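HAD family phosphatase (Pseudomonas syringae pv. tomato, PDB 2ODA) belongs to a Pseudomonas-specific subfamily of the haloacid dehalogenase superfamily and probably acts as a hydrolase, perhaps a phosphatase. Local coordinates at the interface of chains A and B. Coordinates in Å, arbitrary orientation; residue numbers count along the deposited sequence, not the author numbering. Chains: chain A/B, Hypothetical protein PSPTO_2114.

Contact 1: the interface of chains A and B. Residues chain A 102-105; chain B 90, 94, 123-124.
A:Leu105 gives its backbone N-H to the carbonyl oxygen of B:Asn123 at the interface between two copies of this haloacid dehalogenase (HAD) superfamily protein. The acceptor belongs to the last residue of helix 115-123, and the donor to a loop that follows helix 91-99 of the partner. From A:Leu105 N to B:Asn123 O the bond measures 2.7 Å; it is close to straight at the hydrogen and meets the carbonyl nearly head-on, with a C=O...N angle of 166°.

Within chain B, the indole NE1 of B:Trp94 donates to the carbonyl oxygen of B:Ala124 at 3.0 Å, in the carbonyl plane and on a lone pair. The bond probably restrains the ring and links helix 91-99 to the residue just beyond helix 115-123. B:Pro90 CB supports one indole face, 3.6 Å above the plane of B:Trp94 and toward its rim.

Polar surfaces also pack without bonding. The B:Asn123 side chain, with CG opposite the carbonyl carbon (chi1 -72°), sets CB and the amide against A:Ser103 O, 3.3 Å from ND2. CD of B:Pro90 rests 3.7 Å from the carbonyl oxygens of A:Val102 and A:Ser103.

Apolar contact centres on A:Leu105, whose CB lies in the indole plane at the rim of B:Trp94, 3.9 Å from CZ2. Its CG stands opposite the backbone N (chi1 176°), which carries CD1 to the same ring carbon and CD2 toward B:Ala124 O. Alongside, A:Gln104 CB packs 4.0 Å from B:Asn123 CA.

Contact 2: the interface of chains A and B. Residues chain A 94, 105, 124-125; chain B 94, 105, 124-125.
Helix 91-99 of each chain faces its counterpart through Trp94, while the loop carrying Leu105 in each chain meets the other chain at the C-terminal end of helix 115-124 in chain A, or 115-123 in chain B, and at the Ala124-Gly125 segment there. A:Trp94 and B:Trp94 stack face to face: their five-membered rings have centroids 3.7 Å apart and planes inclined by 7°. The overlap is confined largely to these pyrrole rings. CD1 of A:Trp94 lies over the NE1-CE2 side of the opposite five-membered ring, 3.6 Å from CE2 of B:Trp94, and the six-membered rings point away from one another. The side chains enter with CG opposite the carbonyl carbon, chi1 -66° in A:Trp94 and -71° in B:Trp94, which lays one indole over the other.

The two NE1 atoms, 3.5 Å apart between A:Trp94 and B:Trp94, turn to their own chains. A:Trp94 NE1 donates to A:Ala124 O at 3.0 Å, on a lone pair in the carbonyl plane, matching the bond in chain B. Each indole is therefore anchored from within its chain while its face serves the partner.

Beside the stack, A:Leu105 and B:Leu105 meet tip to tip through their CD2 methyls, tightly packed at 3.4 Å. Each CD2 also reaches the partner's Gly125, with A:Gly125 CA 4.0 Å from B:Leu105 CD2. The CB of B:Leu105 lies at the rim of the A:Trp94 indole, in its plane, 4.0 Å from CZ2. Together the paired indoles and leucines form an apolar centre at the two-fold axis that probably helps hold the two chains together, if this dimer is the biological one.

Contact 1: the interface of chains A and B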
ATOM      1  N   VAL A 102      -2.669   9.907  -4.550  1.00 11.29           N
ATOM      2  CA  VAL A 102      -1.457  10.172  -3.768  1.00 11.28           C
ATOM      3  C   VAL A 102      -0.236   9.661  -4.524  1.00 11.44           C
ATOM      4  O   VAL A 102      -0.325   8.668  -5.257  1.00 12.33           O
ATOM      5  CB  VAL A 102      -1.509   9.600  -2.330  1.00 11.37           C
ATOM      6  CG1 VAL A 102      -2.861   9.964  -1.631  1.00 10.96           C
ATOM      7  CG2 VAL A 102      -1.250   8.105  -2.332  1.00 11.10           C
ATOM      8  N   SER A 103       0.880  10.363  -4.399  1.00 11.51           N
ATOM      9  CA  SER A 103       2.089   9.973  -5.129  1.00 12.45           C
ATOM     10  C   SER A 103       2.833   8.814  -4.451  1.00 11.37           C
ATOM     11  O   SER A 103       3.590   8.103  -5.101  1.00 10.42           O
ATOM     12  CB  SER A 103       3.027  11.162  -5.325  1.00 13.34           C
ATOM     13  OG  SER A 103       3.560  11.558  -4.070  1.00 17.42           O
ATOM     14  N   GLN A 104       2.620   8.644  -3.146  1.00 10.48           N
ATOM     15  CA  GLN A 104       3.327   7.627  -2.380  1.00 10.16           C
ATOM     16  C   GLN A 104       2.616   7.334  -1.074  1.00  9.41           C
ATOM     17  O   GLN A 104       1.870   8.176  -0.548  1.00  9.27           O
ATOM     18  CB  GLN A 104       4.762   8.052  -2.119  1.00 10.81           C
ATOM     19  CG  GLN A 104       4.865   9.098  -1.083  1.00 14.94           C
ATOM     20  CD  GLN A 104       5.815  10.185  -1.453  1.00 23.49           C
ATOM     21  OE1 GLN A 104       6.704  10.525  -0.667  1.00 29.24           O
ATOM     22  NE2 GLN A 104       5.647  10.752  -2.659  1.00 26.51           N
ATOM     23  N   LEU A 105       2.846   6.129  -0.566  1.00  8.10           N
ATOM     24  CA  LEU A 105       2.240   5.688   0.683  1.00  7.73           C
ATOM     25  C   LEU A 105       2.826   6.453   1.863  1.00  8.08           C
ATOM     26  O   LEU A 105       2.113   6.752   2.841  1.00  7.05           O
ATOM     27  CB  LEU A 105       2.486   4.187   0.881  1.00  7.33           C
ATOM     28  CG  LEU A 105       1.988   3.574   2.193  1.00  6.64           C
ATOM     29  CD1 LEU A 105       0.475   3.521   2.157  1.00  4.26           C
ATOM     30  CD2 LEU A 105       2.588   2.181   2.378  1.00  6.71           C
TER
ATOM     31  N   PRO B  90       1.627   4.417  -7.327  1.00  8.43           N
ATOM     32  CA  PRO B  90       1.679   3.115  -6.622  1.00  8.39           C
ATOM     33  C   PRO B  90       0.620   2.094  -7.086  1.00  8.35           C
ATOM     34  O   PRO B  90       0.745   0.882  -6.798  1.00  7.94           O
ATOM     35  CB  PRO B  90       1.398   3.497  -5.149  1.00  8.27           C
ATOM     36  CG  PRO B  90       0.638   4.836  -5.251  1.00  9.38           C
ATOM     37  CD  PRO B  90       1.313   5.529  -6.410  1.00  8.36           C
ATOM     38  N   TRP B  94      -0.230  -1.882  -5.867  1.00  8.17           N
ATOM     39  CA  TRP B  94      -1.349  -2.175  -4.981  1.00  9.62           C
ATOM     40  C   TRP B  94      -2.386  -3.049  -5.649  1.00 10.63           C
ATOM     41  O   TRP B  94      -2.896  -4.001  -5.041  1.00 11.09           O
ATOM     42  CB  TRP B  94      -1.991  -0.889  -4.489  1.00  8.67           C
ATOM     43  CG  TRP B  94      -1.132  -0.142  -3.517  1.00  8.59           C
ATOM     44  CD1 TRP B  94      -0.137  -0.648  -2.712  1.00 10.35           C
ATOM     45  CD2 TRP B  94      -1.237   1.247  -3.204  1.00  7.98           C
ATOM     46  NE1 TRP B  94       0.398   0.372  -1.932  1.00  9.15           N
ATOM     47  CE2 TRP B  94      -0.263   1.538  -2.221  1.00  9.69           C
ATOM     48  CE3 TRP B  94      -2.044   2.284  -3.680  1.00  8.83           C
ATOM     49  CZ2 TRP B  94      -0.098   2.833  -1.682  1.00  8.75           C
ATOM     50  CZ3 TRP B  94      -1.881   3.573  -3.140  1.00  9.32           C
ATOM     51  CH2 TRP B  94      -0.900   3.835  -2.175  1.00  8.52           C
ATOM     52  N   ASN B 123       7.112   3.804  -4.204  1.00  6.01           N
ATOM     53  CA  ASN B 123       5.954   4.653  -3.847  1.00  6.16           C
ATOM     54  C   ASN B 123       4.840   3.876  -3.160  1.00  6.55           C
ATOM     55  O   ASN B 123       4.132   4.408  -2.269  1.00  6.98           O
ATOM     56  CB  ASN B 123       5.409   5.354  -5.094  1.00  5.94           C
ATOM     57  CG  ASN B 123       6.340   6.475  -5.594  1.00  7.47           C
ATOM     58  OD1 ASN B 123       7.220   6.913  -4.865  1.00  7.11           O
ATOM     59  ND2 ASN B 123       6.155   6.918  -6.848  1.00  8.68           N
ATOM     60  N   ALA B 124       4.677   2.616  -3.553  1.00  5.84           N
ATOM     61  CA  ALA B 124       3.617   1.770  -2.985  1.00  5.91           C
ATOM     62  C   ALA B 124       4.015   1.201  -1.609  1.00  6.31           C
ATOM     63  O   ALA B 124       3.192   0.592  -0.913  1.00  6.14           O
ATOM     64  CB  ALA B 124       3.265   0.630  -3.970  1.00  5.82           C
TER

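Contact 2: the interface of chains A and B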
ATOM      1  N   TRP A  94      -5.884   1.183   0.375  1.00  8.59           N
ATOM      2  CA  TRP A  94      -5.227   1.404  -0.922  1.00  9.09           C
ATOM      3  C   TRP A  94      -6.157   2.059  -1.940  1.00  9.84           C
ATOM      4  O   TRP A  94      -5.775   2.994  -2.664  1.00  9.35           O
ATOM      5  CB  TRP A  94      -4.648   0.110  -1.480  1.00  9.19           C
ATOM      6  CG  TRP A  94      -3.510  -0.465  -0.666  1.00  8.61           C
ATOM      7  CD1 TRP A  94      -2.614   0.232   0.121  1.00  8.56           C
ATOM      8  CD2 TRP A  94      -3.114  -1.838  -0.604  1.00  9.25           C
ATOM      9  NE1 TRP A  94      -1.709  -0.639   0.679  1.00  8.97           N
ATOM     10  CE2 TRP A  94      -1.984  -1.911   0.250  1.00  8.68           C
ATOM     11  CE3 TRP A  94      -3.610  -3.022  -1.173  1.00 10.03           C
ATOM     12  CZ2 TRP A  94      -1.340  -3.114   0.539  1.00  8.07           C
ATOM     13  CZ3 TRP A  94      -2.966  -4.221  -0.886  1.00  9.62           C
ATOM     14  CH2 TRP A  94      -1.842  -4.253  -0.027  1.00 10.39           C
ATOM     15  N   LEU A 105       2.846   6.129  -0.566  1.00  8.10           N
ATOM     16  CA  LEU A 105       2.240   5.688   0.683  1.00  7.73           C
ATOM     17  C   LEU A 105       2.826   6.453   1.863  1.00  8.08           C
ATOM     18  O   LEU A 105       2.113   6.752   2.841  1.00  7.05           O
ATOM     19  CB  LEU A 105       2.486   4.187   0.881  1.00  7.33           C
ATOM     20  CG  LEU A 105       1.988   3.574   2.193  1.00  6.64           C
ATOM     21  CD1 LEU A 105       0.475   3.521   2.157  1.00  4.26           C
ATOM     22  CD2 LEU A 105       2.588   2.181   2.378  1.00  6.71           C
ATOM     23  N   ALA A 124      -2.541  -2.255   5.373  1.00  7.10           N
ATOM     24  CA  ALA A 124      -2.190  -1.468   4.210  1.00  6.82           C
ATOM     25  C   ALA A 124      -0.858  -0.714   4.312  1.00  6.86           C
ATOM     26  O   ALA A 124      -0.377  -0.208   3.316  1.00  5.80           O
ATOM     27  CB  ALA A 124      -3.330  -0.501   3.853  1.00  7.04           C
ATOM     28  N   GLY A 125      -0.279  -0.627   5.514  1.00  6.79           N
ATOM     29  CA  GLY A 125       1.024   0.032   5.693  1.00  6.15           C
ATOM     30  C   GLY A 125       0.978   1.509   6.045  1.00  6.76           C
ATOM     31  O   GLY A 125       2.020   2.198   5.998  1.00  6.80           O
TER
ATOM     32  N   TRP B  94      -0.230  -1.882  -5.867  1.00  8.17           N
ATOM     33  CA  TRP B  94      -1.349  -2.175  -4.981  1.00  9.62           C
ATOM     34  C   TRP B  94      -2.386  -3.049  -5.649  1.00 10.63           C
ATOM     35  O   TRP B  94      -2.896  -4.001  -5.041  1.00 11.09           O
ATOM     36  CB  TRP B  94      -1.991  -0.889  -4.489  1.00  8.67           C
ATOM     37  CG  TRP B  94      -1.132  -0.142  -3.517  1.00  8.59           C
ATOM     38  CD1 TRP B  94      -0.137  -0.648  -2.712  1.00 10.35           C
ATOM     39  CD2 TRP B  94      -1.237   1.247  -3.204  1.00  7.98           C
ATOM     40  NE1 TRP B  94       0.398   0.372  -1.932  1.00  9.15           N
ATOM     41  CE2 TRP B  94      -0.263   1.538  -2.221  1.00  9.69           C
ATOM     42  CE3 TRP B  94      -2.044   2.284  -3.680  1.00  8.83           C
ATOM     43  CZ2 TRP B  94      -0.098   2.833  -1.682  1.00  8.75           C
ATOM     44  CZ3 TRP B  94      -1.881   3.573  -3.140  1.00  9.32           C
ATOM     45  CH2 TRP B  94      -0.900   3.835  -2.175  1.00  8.52           C
ATOM     46  N   LEU B 105       0.736  -5.504   3.483  1.00  9.84           N
ATOM     47  CA  LEU B 105       1.872  -4.977   2.723  1.00  9.48           C
ATOM     48  C   LEU B 105       3.212  -5.517   3.227  1.00 10.10           C
ATOM     49  O   LEU B 105       4.158  -5.739   2.437  1.00  9.80           O
ATOM     50  CB  LEU B 105       1.897  -3.438   2.845  1.00  9.20           C
ATOM     51  CG  LEU B 105       2.983  -2.681   2.080  1.00  8.59           C
ATOM     52  CD1 LEU B 105       2.832  -2.905   0.570  1.00  9.74           C
ATOM     53  CD2 LEU B 105       2.933  -1.209   2.382  1.00  7.72           C
ATOM     54  N   ALA B 124       4.677   2.616  -3.553  1.00  5.84           N
ATOM     55  CA  ALA B 124       3.617   1.770  -2.985  1.00  5.91           C
ATOM     56  C   ALA B 124       4.015   1.201  -1.609  1.00  6.31           C
ATOM     57  O   ALA B 124       3.192   0.592  -0.913  1.00  6.14           O
ATOM     58  CB  ALA B 124       3.265   0.630  -3.970  1.00  5.82           C
ATOM     59  N   GLY B 125       5.270   1.407  -1.223  1.00  6.15           N
ATOM     60  CA  GLY B 125       5.723   1.000   0.106  1.00  6.26           C
ATOM     61  C   GLY B 125       6.368  -0.373   0.149  1.00  7.03           C
ATOM     62  O   GLY B 125       6.571  -0.919   1.236  1.00  6.11           O
TER

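Contact 1 and contact 2 are neighbouring parts of one two-fold interface, with the centres of their C-alpha atoms about 7 Å apart. They share A:Leu105, B:Trp94 and B:Ala124. Contact 2 sits on the symmetry axis and pairs equivalent residues, whereas contact 1 lies to one side of it and has a twin with the chains exchanged. A:Leu105 joins them: its backbone N bonds in contact 1, while its side chain takes part in both. Mixed polar and apolar contact at the flanks and apolar packing at the centre may thus support the same pairing of chains, though the coordinates alone do not establish a dimer in solution.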